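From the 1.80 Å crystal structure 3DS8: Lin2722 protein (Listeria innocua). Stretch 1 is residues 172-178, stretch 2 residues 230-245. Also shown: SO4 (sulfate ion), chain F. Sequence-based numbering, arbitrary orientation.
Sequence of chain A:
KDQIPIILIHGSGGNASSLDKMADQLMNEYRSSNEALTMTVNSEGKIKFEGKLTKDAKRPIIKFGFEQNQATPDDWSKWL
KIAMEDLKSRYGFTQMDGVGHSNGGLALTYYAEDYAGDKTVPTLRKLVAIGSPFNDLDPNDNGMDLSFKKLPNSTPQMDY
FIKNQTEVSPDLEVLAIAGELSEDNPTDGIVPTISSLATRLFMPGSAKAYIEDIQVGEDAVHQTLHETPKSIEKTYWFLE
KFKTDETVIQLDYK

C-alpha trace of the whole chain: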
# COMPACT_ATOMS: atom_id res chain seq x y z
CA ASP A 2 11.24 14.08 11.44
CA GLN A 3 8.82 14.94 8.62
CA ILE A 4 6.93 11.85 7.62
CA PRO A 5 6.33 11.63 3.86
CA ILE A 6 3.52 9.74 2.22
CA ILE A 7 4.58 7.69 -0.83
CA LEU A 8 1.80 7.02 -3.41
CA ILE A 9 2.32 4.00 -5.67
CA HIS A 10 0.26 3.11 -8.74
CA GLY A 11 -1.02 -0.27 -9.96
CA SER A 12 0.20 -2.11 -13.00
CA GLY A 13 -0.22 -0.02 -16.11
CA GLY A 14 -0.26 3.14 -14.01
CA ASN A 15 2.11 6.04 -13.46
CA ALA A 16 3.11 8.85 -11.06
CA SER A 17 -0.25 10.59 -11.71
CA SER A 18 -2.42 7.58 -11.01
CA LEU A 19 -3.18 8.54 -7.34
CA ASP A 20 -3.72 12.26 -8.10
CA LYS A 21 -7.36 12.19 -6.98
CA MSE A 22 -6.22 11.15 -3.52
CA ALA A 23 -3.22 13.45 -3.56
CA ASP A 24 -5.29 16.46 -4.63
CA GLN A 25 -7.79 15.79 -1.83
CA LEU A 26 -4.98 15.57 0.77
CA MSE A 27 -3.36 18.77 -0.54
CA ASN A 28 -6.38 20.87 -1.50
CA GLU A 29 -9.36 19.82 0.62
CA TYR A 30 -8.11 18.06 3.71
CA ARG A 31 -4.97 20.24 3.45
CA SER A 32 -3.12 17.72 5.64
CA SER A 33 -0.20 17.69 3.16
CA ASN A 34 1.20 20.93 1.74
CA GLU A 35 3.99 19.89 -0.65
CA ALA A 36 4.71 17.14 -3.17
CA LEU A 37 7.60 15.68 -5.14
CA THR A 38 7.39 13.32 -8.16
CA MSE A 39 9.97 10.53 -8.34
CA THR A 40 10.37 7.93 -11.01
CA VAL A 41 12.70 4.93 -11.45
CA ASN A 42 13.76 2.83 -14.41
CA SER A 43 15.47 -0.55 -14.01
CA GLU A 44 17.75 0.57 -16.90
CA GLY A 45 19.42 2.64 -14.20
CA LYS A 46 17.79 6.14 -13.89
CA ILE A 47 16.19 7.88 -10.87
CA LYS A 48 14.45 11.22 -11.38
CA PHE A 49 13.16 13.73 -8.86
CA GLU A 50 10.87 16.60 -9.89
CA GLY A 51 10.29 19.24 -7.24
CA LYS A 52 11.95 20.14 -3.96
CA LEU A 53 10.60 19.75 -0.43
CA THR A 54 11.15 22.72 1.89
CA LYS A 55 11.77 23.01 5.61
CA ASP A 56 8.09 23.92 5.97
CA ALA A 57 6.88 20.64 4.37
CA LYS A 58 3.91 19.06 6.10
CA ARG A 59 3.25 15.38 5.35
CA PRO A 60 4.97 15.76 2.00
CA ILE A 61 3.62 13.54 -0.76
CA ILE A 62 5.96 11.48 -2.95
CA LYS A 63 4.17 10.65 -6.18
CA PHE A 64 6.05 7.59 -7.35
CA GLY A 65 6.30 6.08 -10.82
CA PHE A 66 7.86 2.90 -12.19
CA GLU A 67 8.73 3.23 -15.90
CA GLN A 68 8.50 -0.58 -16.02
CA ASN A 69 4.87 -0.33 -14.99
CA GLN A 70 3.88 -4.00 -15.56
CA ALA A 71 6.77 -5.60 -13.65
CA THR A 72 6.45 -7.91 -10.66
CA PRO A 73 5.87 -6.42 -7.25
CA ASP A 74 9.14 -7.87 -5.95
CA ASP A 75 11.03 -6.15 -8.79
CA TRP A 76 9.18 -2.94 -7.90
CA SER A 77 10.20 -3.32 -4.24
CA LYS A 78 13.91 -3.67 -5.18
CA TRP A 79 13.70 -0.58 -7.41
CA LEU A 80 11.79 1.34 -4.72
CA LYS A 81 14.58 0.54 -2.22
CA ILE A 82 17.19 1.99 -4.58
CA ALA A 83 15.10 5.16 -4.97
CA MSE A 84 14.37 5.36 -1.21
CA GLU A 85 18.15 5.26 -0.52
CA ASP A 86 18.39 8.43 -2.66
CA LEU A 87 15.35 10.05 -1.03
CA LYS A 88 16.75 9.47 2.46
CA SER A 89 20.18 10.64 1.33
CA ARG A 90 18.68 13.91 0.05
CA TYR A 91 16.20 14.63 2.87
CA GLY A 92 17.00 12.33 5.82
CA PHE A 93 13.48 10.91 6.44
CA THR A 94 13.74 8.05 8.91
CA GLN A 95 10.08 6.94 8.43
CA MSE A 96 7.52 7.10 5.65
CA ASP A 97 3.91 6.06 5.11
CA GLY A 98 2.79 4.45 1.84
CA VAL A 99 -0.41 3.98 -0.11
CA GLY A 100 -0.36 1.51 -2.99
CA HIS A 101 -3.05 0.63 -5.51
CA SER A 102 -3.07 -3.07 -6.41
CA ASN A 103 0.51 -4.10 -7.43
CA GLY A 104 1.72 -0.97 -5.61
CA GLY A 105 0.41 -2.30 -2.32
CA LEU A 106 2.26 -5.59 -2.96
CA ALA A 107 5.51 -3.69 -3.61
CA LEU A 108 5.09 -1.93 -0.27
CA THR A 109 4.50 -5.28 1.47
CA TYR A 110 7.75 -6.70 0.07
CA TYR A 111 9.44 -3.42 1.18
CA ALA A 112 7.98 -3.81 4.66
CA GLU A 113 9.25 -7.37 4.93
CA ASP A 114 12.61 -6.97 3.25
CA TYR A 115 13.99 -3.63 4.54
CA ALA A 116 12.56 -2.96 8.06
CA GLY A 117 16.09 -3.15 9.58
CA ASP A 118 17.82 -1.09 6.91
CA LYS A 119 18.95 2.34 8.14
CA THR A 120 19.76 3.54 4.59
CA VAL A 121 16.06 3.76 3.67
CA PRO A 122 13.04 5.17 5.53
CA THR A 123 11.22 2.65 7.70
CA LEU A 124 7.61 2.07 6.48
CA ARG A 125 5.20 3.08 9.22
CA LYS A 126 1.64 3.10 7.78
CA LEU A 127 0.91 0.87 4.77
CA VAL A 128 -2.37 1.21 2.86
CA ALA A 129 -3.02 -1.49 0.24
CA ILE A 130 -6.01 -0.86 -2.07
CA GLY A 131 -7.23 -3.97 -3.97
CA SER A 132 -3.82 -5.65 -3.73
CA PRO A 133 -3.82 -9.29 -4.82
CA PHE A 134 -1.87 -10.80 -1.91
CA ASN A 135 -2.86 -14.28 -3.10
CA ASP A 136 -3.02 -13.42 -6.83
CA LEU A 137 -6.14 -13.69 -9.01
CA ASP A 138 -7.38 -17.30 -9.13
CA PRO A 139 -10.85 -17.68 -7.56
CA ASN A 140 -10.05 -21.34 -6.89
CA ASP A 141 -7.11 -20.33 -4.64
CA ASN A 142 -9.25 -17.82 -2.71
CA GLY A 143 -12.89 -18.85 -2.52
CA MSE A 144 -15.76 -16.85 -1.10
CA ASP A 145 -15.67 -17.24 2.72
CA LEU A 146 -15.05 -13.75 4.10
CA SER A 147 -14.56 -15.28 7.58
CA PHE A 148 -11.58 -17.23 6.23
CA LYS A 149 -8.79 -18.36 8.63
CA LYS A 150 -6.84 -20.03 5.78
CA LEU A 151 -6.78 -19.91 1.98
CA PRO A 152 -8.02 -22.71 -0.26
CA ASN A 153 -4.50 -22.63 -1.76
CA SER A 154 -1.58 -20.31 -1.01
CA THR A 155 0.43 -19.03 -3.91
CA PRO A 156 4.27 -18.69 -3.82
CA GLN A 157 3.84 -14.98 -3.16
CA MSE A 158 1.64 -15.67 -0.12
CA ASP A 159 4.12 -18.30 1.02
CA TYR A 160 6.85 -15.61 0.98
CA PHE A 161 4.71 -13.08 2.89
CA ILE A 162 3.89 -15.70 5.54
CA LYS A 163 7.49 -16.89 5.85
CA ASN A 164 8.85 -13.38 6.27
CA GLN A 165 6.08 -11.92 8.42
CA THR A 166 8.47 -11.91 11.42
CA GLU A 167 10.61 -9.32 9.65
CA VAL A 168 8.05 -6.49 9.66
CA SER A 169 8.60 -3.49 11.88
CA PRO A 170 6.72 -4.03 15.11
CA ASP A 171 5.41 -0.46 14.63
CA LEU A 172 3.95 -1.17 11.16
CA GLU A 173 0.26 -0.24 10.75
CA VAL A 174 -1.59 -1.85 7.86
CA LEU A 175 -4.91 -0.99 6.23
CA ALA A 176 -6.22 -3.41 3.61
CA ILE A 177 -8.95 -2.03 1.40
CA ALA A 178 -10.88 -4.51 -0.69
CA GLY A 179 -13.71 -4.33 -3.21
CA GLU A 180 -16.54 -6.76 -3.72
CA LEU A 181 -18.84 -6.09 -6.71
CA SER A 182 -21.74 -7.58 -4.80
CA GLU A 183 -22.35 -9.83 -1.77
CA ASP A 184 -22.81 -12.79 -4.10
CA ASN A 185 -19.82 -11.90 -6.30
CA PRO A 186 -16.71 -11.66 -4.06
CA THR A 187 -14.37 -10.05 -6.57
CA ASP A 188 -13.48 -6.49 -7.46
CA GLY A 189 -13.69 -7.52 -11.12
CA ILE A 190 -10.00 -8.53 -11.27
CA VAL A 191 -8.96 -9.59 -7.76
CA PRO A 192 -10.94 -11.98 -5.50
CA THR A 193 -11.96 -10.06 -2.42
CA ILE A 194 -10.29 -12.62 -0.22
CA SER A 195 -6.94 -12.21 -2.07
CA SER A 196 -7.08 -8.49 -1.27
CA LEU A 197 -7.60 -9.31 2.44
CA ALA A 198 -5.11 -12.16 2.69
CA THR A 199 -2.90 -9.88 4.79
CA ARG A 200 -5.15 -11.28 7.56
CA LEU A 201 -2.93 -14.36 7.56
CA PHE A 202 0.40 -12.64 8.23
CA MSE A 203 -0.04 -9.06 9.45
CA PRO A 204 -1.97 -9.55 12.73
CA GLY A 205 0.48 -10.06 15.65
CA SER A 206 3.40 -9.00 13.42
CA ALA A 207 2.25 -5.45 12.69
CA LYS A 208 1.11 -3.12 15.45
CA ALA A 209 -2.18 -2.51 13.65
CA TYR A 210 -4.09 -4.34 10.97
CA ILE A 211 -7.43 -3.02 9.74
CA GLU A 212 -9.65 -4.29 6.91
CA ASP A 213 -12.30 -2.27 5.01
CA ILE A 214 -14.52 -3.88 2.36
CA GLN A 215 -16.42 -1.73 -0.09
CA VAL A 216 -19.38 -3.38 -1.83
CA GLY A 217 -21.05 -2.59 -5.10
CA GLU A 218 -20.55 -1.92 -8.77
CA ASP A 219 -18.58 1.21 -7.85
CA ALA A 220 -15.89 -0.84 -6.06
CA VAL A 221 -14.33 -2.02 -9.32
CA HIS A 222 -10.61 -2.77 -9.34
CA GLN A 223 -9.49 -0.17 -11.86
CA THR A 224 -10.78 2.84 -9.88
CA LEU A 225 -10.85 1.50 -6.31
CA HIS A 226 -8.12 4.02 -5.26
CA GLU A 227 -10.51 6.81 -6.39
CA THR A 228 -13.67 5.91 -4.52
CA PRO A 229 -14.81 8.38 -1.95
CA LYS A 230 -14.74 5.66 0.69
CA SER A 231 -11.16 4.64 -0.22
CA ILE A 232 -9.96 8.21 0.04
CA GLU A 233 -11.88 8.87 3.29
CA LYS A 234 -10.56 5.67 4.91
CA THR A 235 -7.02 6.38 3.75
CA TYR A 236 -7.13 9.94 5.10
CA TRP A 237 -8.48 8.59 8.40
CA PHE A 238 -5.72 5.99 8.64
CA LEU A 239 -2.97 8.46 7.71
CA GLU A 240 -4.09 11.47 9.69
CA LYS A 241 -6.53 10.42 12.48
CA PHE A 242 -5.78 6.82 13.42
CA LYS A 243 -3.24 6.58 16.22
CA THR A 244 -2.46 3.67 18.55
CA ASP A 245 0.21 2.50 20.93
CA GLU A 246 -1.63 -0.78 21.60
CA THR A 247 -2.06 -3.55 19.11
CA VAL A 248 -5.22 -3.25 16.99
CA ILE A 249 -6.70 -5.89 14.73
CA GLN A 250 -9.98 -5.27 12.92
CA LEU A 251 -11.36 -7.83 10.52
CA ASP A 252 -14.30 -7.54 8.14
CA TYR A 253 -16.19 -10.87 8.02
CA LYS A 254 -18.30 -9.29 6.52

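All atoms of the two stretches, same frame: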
# COMPACT_ATOMS: atom_id res chain seq x y z
N LEU A 172 4.68 -1.24 12.44
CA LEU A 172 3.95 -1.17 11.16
C LEU A 172 2.44 -1.12 11.43
O LEU A 172 1.93 -1.82 12.30
CB LEU A 172 4.27 -2.33 10.25
CG LEU A 172 3.79 -2.23 8.78
CD1 LEU A 172 4.59 -1.21 8.03
CD2 LEU A 172 3.78 -3.59 8.05
N GLU A 173 1.73 -0.32 10.65
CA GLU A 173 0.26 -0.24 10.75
C GLU A 173 -0.28 -0.43 9.33
O GLU A 173 0.14 0.26 8.41
CB GLU A 173 -0.18 1.13 11.31
CG GLU A 173 0.34 1.40 12.70
CD GLU A 173 -0.05 2.76 13.25
OE1 GLU A 173 -0.56 3.56 12.46
OE2 GLU A 173 0.08 2.99 14.51
N VAL A 174 -1.16 -1.39 9.17
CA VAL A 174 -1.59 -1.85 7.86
C VAL A 174 -3.08 -1.69 7.71
O VAL A 174 -3.84 -2.12 8.59
CB VAL A 174 -1.17 -3.32 7.60
CG1 VAL A 174 -1.74 -3.80 6.28
CG2 VAL A 174 0.34 -3.47 7.61
N LEU A 175 -3.50 -1.09 6.60
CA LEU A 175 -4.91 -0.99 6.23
C LEU A 175 -5.07 -1.67 4.89
O LEU A 175 -4.40 -1.29 3.89
CB LEU A 175 -5.37 0.48 6.11
CG LEU A 175 -6.73 0.72 5.48
CD1 LEU A 175 -7.83 0.07 6.31
CD2 LEU A 175 -6.95 2.29 5.30
N ALA A 176 -5.92 -2.70 4.84
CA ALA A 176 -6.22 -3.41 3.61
C ALA A 176 -7.64 -3.06 3.18
O ALA A 176 -8.64 -3.36 3.87
CB ALA A 176 -6.10 -4.95 3.79
N ILE A 177 -7.71 -2.39 2.04
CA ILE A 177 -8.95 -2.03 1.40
C ILE A 177 -9.28 -2.97 0.27
O ILE A 177 -8.40 -3.25 -0.60
CB ILE A 177 -8.87 -0.58 0.89
CG1 ILE A 177 -8.87 0.41 2.07
CG2 ILE A 177 -10.03 -0.28 -0.10
CD1 ILE A 177 -8.61 1.86 1.66
N ALA A 178 -10.48 -3.53 0.30
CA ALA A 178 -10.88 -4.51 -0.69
C ALA A 178 -12.22 -4.16 -1.28
O ALA A 178 -13.09 -3.62 -0.58
CB ALA A 178 -10.96 -5.91 -0.09
N LYS A 230 -15.02 6.40 -0.53
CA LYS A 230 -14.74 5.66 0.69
C LYS A 230 -13.24 5.32 0.84
O LYS A 230 -12.73 5.31 1.97
CB LYS A 230 -15.53 4.36 0.73
CG LYS A 230 -15.25 3.52 1.95
CD LYS A 230 -15.57 4.28 3.31
CE LYS A 230 -15.59 3.30 4.53
NZ LYS A 230 -15.91 4.04 5.83
N SER A 231 -12.59 4.91 -0.25
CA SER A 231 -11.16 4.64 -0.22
C SER A 231 -10.38 5.84 0.25
O SER A 231 -9.51 5.75 1.12
CB SER A 231 -10.60 4.17 -1.59
OG SER A 231 -10.97 2.83 -1.79
N ILE A 232 -10.70 6.98 -0.31
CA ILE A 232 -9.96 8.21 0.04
C ILE A 232 -10.25 8.64 1.49
O ILE A 232 -9.31 9.01 2.25
CB ILE A 232 -10.24 9.33 -0.97
CG1 ILE A 232 -9.66 8.88 -2.33
CG2 ILE A 232 -9.56 10.63 -0.48
CD1 ILE A 232 -10.10 9.75 -3.53
N GLU A 233 -11.49 8.56 1.90
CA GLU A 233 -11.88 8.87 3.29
C GLU A 233 -11.17 7.94 4.28
O GLU A 233 -10.63 8.39 5.30
CB GLU A 233 -13.39 8.78 3.47
CG GLU A 233 -14.15 9.80 2.67
CD GLU A 233 -15.57 9.31 2.25
OE1 GLU A 233 -16.16 8.44 2.95
OE2 GLU A 233 -16.07 9.80 1.22
N LYS A 234 -11.16 6.64 3.97
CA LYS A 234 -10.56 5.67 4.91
C LYS A 234 -9.04 5.87 5.00
O LYS A 234 -8.45 5.76 6.07
CB LYS A 234 -10.97 4.26 4.53
CG LYS A 234 -10.72 3.24 5.64
CD LYS A 234 -11.73 3.31 6.75
CE LYS A 234 -11.37 2.32 7.87
NZ LYS A 234 -12.28 2.42 9.07
N THR A 235 -8.42 6.15 3.84
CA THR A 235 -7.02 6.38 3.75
C THR A 235 -6.63 7.65 4.53
O THR A 235 -5.68 7.65 5.30
CB THR A 235 -6.55 6.42 2.25
OG1 THR A 235 -6.77 5.13 1.66
CG2 THR A 235 -5.08 6.72 2.15
N TYR A 236 -7.36 8.75 4.30
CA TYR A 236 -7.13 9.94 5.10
C TYR A 236 -7.21 9.62 6.58
O TYR A 236 -6.31 10.01 7.35
CB TYR A 236 -8.14 11.04 4.76
CG TYR A 236 -8.10 12.17 5.74
CD1 TYR A 236 -7.06 13.16 5.69
CD2 TYR A 236 -9.06 12.26 6.74
CE1 TYR A 236 -7.03 14.17 6.57
CE2 TYR A 236 -9.01 13.27 7.67
CZ TYR A 236 -7.99 14.22 7.58
OH TYR A 236 -7.99 15.26 8.47
N TRP A 237 -8.30 8.96 6.99
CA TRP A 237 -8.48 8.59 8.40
C TRP A 237 -7.28 7.82 8.92
O TRP A 237 -6.79 8.12 9.99
CB TRP A 237 -9.75 7.76 8.59
CG TRP A 237 -9.85 7.15 9.94
CD1 TRP A 237 -10.25 7.75 11.06
CD2 TRP A 237 -9.53 5.82 10.29
NE1 TRP A 237 -10.18 6.89 12.12
CE2 TRP A 237 -9.74 5.69 11.68
CE3 TRP A 237 -9.08 4.71 9.58
CZ2 TRP A 237 -9.51 4.52 12.35
CZ3 TRP A 237 -8.86 3.55 10.27
CH2 TRP A 237 -9.10 3.47 11.64
N PHE A 238 -6.82 6.82 8.16
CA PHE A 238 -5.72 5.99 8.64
C PHE A 238 -4.42 6.79 8.73
O PHE A 238 -3.65 6.67 9.69
CB PHE A 238 -5.55 4.83 7.69
CG PHE A 238 -4.69 3.73 8.20
CD1 PHE A 238 -5.10 2.96 9.29
CD2 PHE A 238 -3.48 3.43 7.59
CE1 PHE A 238 -4.33 1.86 9.71
CE2 PHE A 238 -2.71 2.37 7.99
CZ PHE A 238 -3.14 1.58 9.05
N LEU A 239 -4.20 7.68 7.76
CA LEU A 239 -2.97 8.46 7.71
C LEU A 239 -2.95 9.61 8.68
O LEU A 239 -1.88 9.96 9.18
CB LEU A 239 -2.70 9.00 6.28
CG LEU A 239 -2.43 8.02 5.14
CD1 LEU A 239 -2.38 8.79 3.78
CD2 LEU A 239 -1.13 7.22 5.42
N GLU A 240 -4.10 10.22 8.96
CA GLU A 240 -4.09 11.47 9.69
C GLU A 240 -4.81 11.44 11.03
O GLU A 240 -4.58 12.32 11.82
CB GLU A 240 -4.67 12.58 8.81
CG GLU A 240 -3.84 12.84 7.55
CD GLU A 240 -2.38 13.18 7.79
OE1 GLU A 240 -2.09 13.82 8.81
OE2 GLU A 240 -1.55 12.81 6.92
N LYS A 241 -5.67 10.46 11.26
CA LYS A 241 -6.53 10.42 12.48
C LYS A 241 -6.25 9.21 13.34
O LYS A 241 -6.22 9.33 14.58
CB LYS A 241 -8.01 10.46 12.09
CG LYS A 241 -8.41 11.73 11.37
CD LYS A 241 -8.16 12.93 12.23
CE LYS A 241 -8.79 14.20 11.69
NZ LYS A 241 -8.82 15.25 12.71
N PHE A 242 -6.03 8.06 12.71
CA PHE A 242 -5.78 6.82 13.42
C PHE A 242 -4.43 6.87 14.14
O PHE A 242 -3.39 7.10 13.52
CB PHE A 242 -5.83 5.62 12.48
CG PHE A 242 -5.49 4.32 13.18
CD1 PHE A 242 -6.34 3.79 14.10
CD2 PHE A 242 -4.30 3.65 12.90
CE1 PHE A 242 -6.04 2.59 14.77
CE2 PHE A 242 -3.98 2.45 13.57
CZ PHE A 242 -4.86 1.93 14.49
N LYS A 243 -4.47 6.62 15.44
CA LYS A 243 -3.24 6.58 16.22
C LYS A 243 -3.42 5.48 17.26
O LYS A 243 -4.49 5.35 17.83
CB LYS A 243 -3.01 7.93 16.90
CG LYS A 243 -2.70 9.14 15.96
CD LYS A 243 -1.16 9.32 15.68
CE LYS A 243 -0.82 10.31 14.49
NZ LYS A 243 0.65 10.23 14.00
N THR A 244 -2.38 4.69 17.51
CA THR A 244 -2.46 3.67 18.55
C THR A 244 -1.06 3.38 19.08
O THR A 244 -0.08 3.46 18.35
CB THR A 244 -3.15 2.32 18.03
OG1 THR A 244 -3.43 1.45 19.16
CG2 THR A 244 -2.25 1.61 17.02
N ASP A 245 -0.98 3.12 20.37
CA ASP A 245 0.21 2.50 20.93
C ASP A 245 -0.02 1.01 21.21
O ASP A 245 0.96 0.23 21.24
CB ASP A 245 0.62 3.24 22.18
CG ASP A 245 1.06 4.65 21.88
OD1 ASP A 245 1.77 4.84 20.86
OD2 ASP A 245 0.70 5.55 22.68
S SO4 F . 0.78 6.09 14.84
O1 SO4 F . 1.58 6.77 15.87
O2 SO4 F . -0.13 5.17 15.58
O3 SO4 F . 0.03 7.08 14.02
O4 SO4 F . 1.66 5.43 13.84

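Residues 173-178 form a β-strand, and residues 230-240 belong to a helix that begins earlier in the chain. Their axes run almost exactly antiparallel, with 175° between the N-to-C directions, and come within 10.0 Å of each other, a typical spacing for a helix packed on a sheet. Leu 175 CA lies 7.4 Å from Phe 238 CA. No hydrogen bond joins the two stretches: the helical amides are paired internally, as in Phe 238 N to Lys 234 O (2.9 Å), and the contact is made by packing, of side chains on each other and of the Phe 238 ring on the strand backbone. It buries 463 Å² in all.

Strand alternation decides which side chains face the helix. Glu 173, Leu 175 and Ile 177 point toward it, whereas Val 174 and Ala 178 point away.

Phe 238 is the centrepiece on the helical side. Leu 175 CB sits 3.6 Å from the centroid of the Phe 238 ring, only 6° off the ring normal, a CH-pi contact over the face. The ring also reaches the strand backbone: Phe 238 CZ is 3.5 Å from Glu 173 C, which lies at the ring edge. A flat aromatic side chain suits this place, offering its face to an aliphatic group while its rim abuts the main chain. The branched end of Leu 175 extends the packing: Leu 175 CD2 is 3.8 Å from Phe 238 CB and 3.9 Å from Lys 234 CG. Lys 234 thus contributes the aliphatic part of its chain, while its end leads away from the strand and keeps the charge out of the apolar contact.

Farther along, Ile 177 meets smaller residues. Ile 177 CG2 is 3.7 Å from Ser 231 OG, and Ile 177 CD1 is 3.8 Å from Thr 235 OG1. Short side chains suit a place where the helix comes close to a β-branched residue. The Thr 235 hydroxyl can sit beside a methyl group because Thr 235 OG1 donates a hydrogen bond to Ser 231 O (2.9 Å), one turn back.

Beyond the helix, Glu 173 reaches the loop. Glu 173 OE1, hydrogen-bonded elsewhere in the structure, lies 3.8 Å from Phe 242 CE2 at the ring edge, where aromatic hydrogens carry slight positive charge. Glu 173 OE2 is only 2.4 Å from sulfate O2, a separation suggesting that an acid group is protonated. Thr 244 N donates a good hydrogen bond to sulfate O2 (3.0 Å, 167°), and Lys 243 NZ a weak one to sulfate O3 (3.2 Å). The ion, probably from the crystallisation liquor, thus lies between the Glu 173 carboxylate and the loop.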